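Local structure of GH127 beta-L-arabinofuranoside (Geobacillus stearothermophilus, 4QK0) at residues V593-D604 with P618-P629. The protein probably releases non-reducing terminal beta-L-arabinofuranosyl residues from arabinose-containing sugars, as a family 127 glycoside hydrolase. Numbering follows the deposited sequence.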
# COMPACT_ATOMS: atom_id res chain seq x y z
N VAL A 593 -29.30 -13.48 11.50
CA VAL A 593 -28.71 -13.52 10.20
C VAL A 593 -28.62 -14.93 9.71
O VAL A 593 -28.54 -15.85 10.50
CB VAL A 593 -27.30 -12.92 10.19
CG1 VAL A 593 -27.34 -11.47 10.64
CG2 VAL A 593 -26.31 -13.71 11.05
N VAL A 594 -28.58 -15.10 8.39
CA VAL A 594 -28.24 -16.36 7.85
C VAL A 594 -26.68 -16.47 7.89
O VAL A 594 -25.95 -15.53 7.54
CB VAL A 594 -28.76 -16.54 6.42
CG1 VAL A 594 -28.20 -17.81 5.78
CG2 VAL A 594 -30.27 -16.64 6.41
N VAL A 595 -26.17 -17.64 8.27
CA VAL A 595 -24.71 -17.88 8.24
C VAL A 595 -24.46 -18.95 7.22
O VAL A 595 -25.35 -19.72 6.90
CB VAL A 595 -24.15 -18.31 9.60
CG1 VAL A 595 -24.48 -17.30 10.65
CG2 VAL A 595 -24.70 -19.67 10.00
N ILE A 596 -23.22 -19.00 6.72
CA ILE A 596 -22.82 -20.04 5.76
C ILE A 596 -21.71 -20.87 6.36
O ILE A 596 -20.78 -20.33 6.96
CB ILE A 596 -22.35 -19.40 4.45
CG1 ILE A 596 -23.54 -18.76 3.75
CG2 ILE A 596 -21.66 -20.43 3.55
CD1 ILE A 596 -23.15 -17.94 2.58
N THR A 597 -21.80 -22.20 6.23
CA THR A 597 -20.83 -23.08 6.86
C THR A 597 -20.35 -24.08 5.87
O THR A 597 -21.04 -24.40 4.92
CB THR A 597 -21.37 -23.80 8.15
OG1 THR A 597 -22.43 -24.68 7.80
CG2 THR A 597 -21.89 -22.81 9.20
N GLY A 598 -19.17 -24.61 6.15
CA GLY A 598 -18.57 -25.66 5.33
C GLY A 598 -17.24 -26.08 5.88
O GLY A 598 -16.90 -25.79 7.05
N ILE A 599 -16.47 -26.76 5.05
CA ILE A 599 -15.18 -27.33 5.47
C ILE A 599 -14.13 -26.69 4.59
O ILE A 599 -14.17 -26.88 3.41
CB ILE A 599 -15.12 -28.89 5.28
CG1 ILE A 599 -16.20 -29.60 6.12
CG2 ILE A 599 -13.75 -29.48 5.69
CD1 ILE A 599 -16.15 -29.31 7.60
N ALA A 600 -13.17 -26.02 5.18
CA ALA A 600 -12.01 -25.53 4.46
C ALA A 600 -10.72 -26.26 4.90
O ALA A 600 -10.76 -27.19 5.71
CB ALA A 600 -11.88 -24.04 4.71
N GLU A 601 -9.60 -25.81 4.36
CA GLU A 601 -8.29 -26.35 4.66
C GLU A 601 -7.34 -25.26 5.08
O GLU A 601 -7.34 -24.19 4.51
CB GLU A 601 -7.70 -26.98 3.41
CG GLU A 601 -8.38 -28.23 2.98
CD GLU A 601 -7.70 -28.90 1.77
OE1 GLU A 601 -6.52 -28.57 1.46
OE2 GLU A 601 -8.37 -29.73 1.13
N ARG A 602 -6.51 -25.58 6.08
CA ARG A 602 -5.39 -24.77 6.48
C ARG A 602 -4.05 -25.50 6.30
O ARG A 602 -3.95 -26.71 6.44
CB ARG A 602 -5.49 -24.42 7.93
CG ARG A 602 -6.70 -23.62 8.33
CD ARG A 602 -6.42 -23.08 9.70
NE ARG A 602 -7.33 -22.03 10.12
CZ ARG A 602 -7.11 -20.73 9.96
NH1 ARG A 602 -6.06 -20.28 9.28
NH2 ARG A 602 -7.97 -19.87 10.44
N VAL A 603 -3.02 -24.74 6.01
CA VAL A 603 -1.68 -25.27 6.04
C VAL A 603 -1.24 -25.41 7.49
O VAL A 603 -1.44 -24.52 8.30
CB VAL A 603 -0.71 -24.36 5.26
CG1 VAL A 603 0.74 -24.82 5.40
CG2 VAL A 603 -1.13 -24.36 3.80
N ASP A 604 -0.60 -26.53 7.79
CA ASP A 604 -0.11 -26.82 9.14
C ASP A 604 1.18 -26.07 9.45
O ASP A 604 2.19 -26.27 8.80
CB ASP A 604 0.09 -28.34 9.26
CG ASP A 604 0.28 -28.82 10.70
OD1 ASP A 604 0.56 -28.04 11.63
OD2 ASP A 604 0.13 -30.04 10.87
N PRO A 618 3.78 -28.25 1.46
CA PRO A 618 3.07 -27.99 2.70
C PRO A 618 2.06 -29.10 2.99
O PRO A 618 1.43 -29.64 2.08
CB PRO A 618 2.38 -26.65 2.43
CG PRO A 618 2.18 -26.61 0.93
CD PRO A 618 3.33 -27.38 0.35
N ARG A 619 1.92 -29.46 4.25
CA ARG A 619 0.88 -30.37 4.68
C ARG A 619 -0.36 -29.55 5.14
O ARG A 619 -0.26 -28.54 5.88
CB ARG A 619 1.41 -31.32 5.76
CG ARG A 619 0.33 -32.27 6.30
CD ARG A 619 -0.05 -31.94 7.74
NE ARG A 619 0.88 -32.53 8.72
CZ ARG A 619 0.61 -33.52 9.58
NH1 ARG A 619 -0.59 -34.09 9.66
NH2 ARG A 619 1.57 -33.95 10.40
N THR A 620 -1.52 -30.01 4.71
CA THR A 620 -2.78 -29.32 4.91
C THR A 620 -3.71 -30.13 5.81
O THR A 620 -3.70 -31.36 5.72
CB THR A 620 -3.42 -29.10 3.53
OG1 THR A 620 -4.50 -28.20 3.63
CG2 THR A 620 -3.92 -30.40 2.91
N TYR A 621 -4.48 -29.49 6.69
CA TYR A 621 -5.55 -30.19 7.43
C TYR A 621 -6.92 -29.49 7.28
O TYR A 621 -6.98 -28.31 6.97
CB TYR A 621 -5.21 -30.34 8.92
CG TYR A 621 -5.09 -29.02 9.68
CD1 TYR A 621 -3.98 -28.24 9.53
CD2 TYR A 621 -6.11 -28.57 10.51
CE1 TYR A 621 -3.87 -27.03 10.16
CE2 TYR A 621 -5.99 -27.35 11.18
CZ TYR A 621 -4.85 -26.60 11.00
OH TYR A 621 -4.65 -25.39 11.61
N LYS A 622 -8.01 -30.23 7.52
CA LYS A 622 -9.38 -29.76 7.36
C LYS A 622 -9.92 -29.04 8.56
O LYS A 622 -9.66 -29.44 9.69
CB LYS A 622 -10.30 -30.93 7.02
CG LYS A 622 -10.10 -31.33 5.59
CD LYS A 622 -10.56 -32.73 5.27
CE LYS A 622 -10.83 -32.88 3.78
NZ LYS A 622 -11.50 -34.18 3.54
N VAL A 623 -10.64 -27.96 8.33
CA VAL A 623 -11.25 -27.23 9.43
C VAL A 623 -12.68 -26.87 9.02
O VAL A 623 -12.93 -26.58 7.88
CB VAL A 623 -10.46 -25.95 9.83
CG1 VAL A 623 -9.09 -26.29 10.33
CG2 VAL A 623 -10.34 -24.97 8.69
N PRO A 624 -13.62 -26.86 9.98
CA PRO A 624 -14.91 -26.22 9.72
C PRO A 624 -14.71 -24.70 9.58
O PRO A 624 -13.77 -24.17 10.19
CB PRO A 624 -15.69 -26.50 11.01
CG PRO A 624 -14.62 -26.51 12.09
CD PRO A 624 -13.39 -27.10 11.42
N PHE A 625 -15.52 -24.02 8.76
CA PHE A 625 -15.56 -22.53 8.79
C PHE A 625 -16.95 -22.02 8.86
O PHE A 625 -17.88 -22.67 8.42
CB PHE A 625 -14.90 -21.86 7.58
CG PHE A 625 -15.71 -21.92 6.33
CD1 PHE A 625 -16.61 -20.91 5.96
CD2 PHE A 625 -15.55 -22.99 5.49
CE1 PHE A 625 -17.34 -21.00 4.77
CE2 PHE A 625 -16.28 -23.08 4.32
CZ PHE A 625 -17.16 -22.08 3.96
N ARG A 626 -17.04 -20.78 9.27
CA ARG A 626 -18.27 -20.07 9.28
C ARG A 626 -18.14 -18.67 8.75
O ARG A 626 -17.24 -17.89 9.16
CB ARG A 626 -18.82 -20.02 10.72
CG ARG A 626 -20.23 -19.47 10.71
CD ARG A 626 -21.00 -19.88 11.95
NE ARG A 626 -20.65 -18.97 13.01
CZ ARG A 626 -21.37 -18.77 14.10
NH1 ARG A 626 -22.52 -19.41 14.24
NH2 ARG A 626 -20.94 -17.93 15.03
N ALA A 627 -19.09 -18.31 7.88
CA ALA A 627 -19.08 -17.00 7.26
C ALA A 627 -20.35 -16.27 7.68
O ALA A 627 -21.40 -16.88 7.78
CB ALA A 627 -18.96 -17.13 5.75
N ILE A 628 -20.22 -14.96 7.84
CA ILE A 628 -21.33 -14.09 8.16
C ILE A 628 -21.43 -12.94 7.13
O ILE A 628 -20.51 -12.74 6.33
CB ILE A 628 -21.16 -13.48 9.57
CG1 ILE A 628 -19.82 -12.73 9.69
CG2 ILE A 628 -21.23 -14.57 10.64
CD1 ILE A 628 -19.93 -11.36 10.23
N PRO A 629 -22.55 -12.17 7.15
CA PRO A 629 -22.70 -11.10 6.21
C PRO A 629 -21.67 -10.03 6.41
O PRO A 629 -21.40 -9.64 7.55
CB PRO A 629 -24.11 -10.54 6.56
CG PRO A 629 -24.86 -11.71 7.02
CD PRO A 629 -23.84 -12.48 7.83
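F625 lays one face of its ring over the backbone of G598, with G598 N 3.7 Å above the ring plane toward the rim, while A600 N sits at the ring edge, in plane. D604 CA lies at the edge of the Y621 ring, near its plane, and D604 OD2 stands over one face of the R619 guanidinium, 3.4 Å from R619 NE. That salt bridge is electrostatic, OD2 being well out of the guanidinium plane, and R619 is poorly ordered. All this belongs to a long, twisted antiparallel beta ladder in the family 127 C-terminal domain, strands 593-603 and 620-629, whose short segments make 142° between their N-to-C directions. The F625 first torsion, chi1 76°, swings the ring across to the neighbouring strand, where CE2 comes 3.6 Å from G598 CA and CD2 packs 3.9 Å from A600 CB. With an alanine here the ladder would probably lose the ring lying on the G598 backbone and the aromatic neighbour of the A600 methyl. On the same face, R602 CB makes an off-centre CH-pi contact with Y621, 4.2 Å from the ring centroid, while R602 CD lies 3.5 Å from Y621 OH. The R602 guanidinium, 29° from the ring plane, is held by the carbonyls of N566 and N569. Paired backbone bonds join I596 with A627, G598 with F625, A600 with V623 and R602 with Y621; strands 574-586 and 557-562 continue the sheet. V603 and P618 pack on P541 and K538 of the second subunit. On the other face, T620 OG1 meets two acceptors, E601 OE1 at 3.0 Å and R602 O at 3.2 Å.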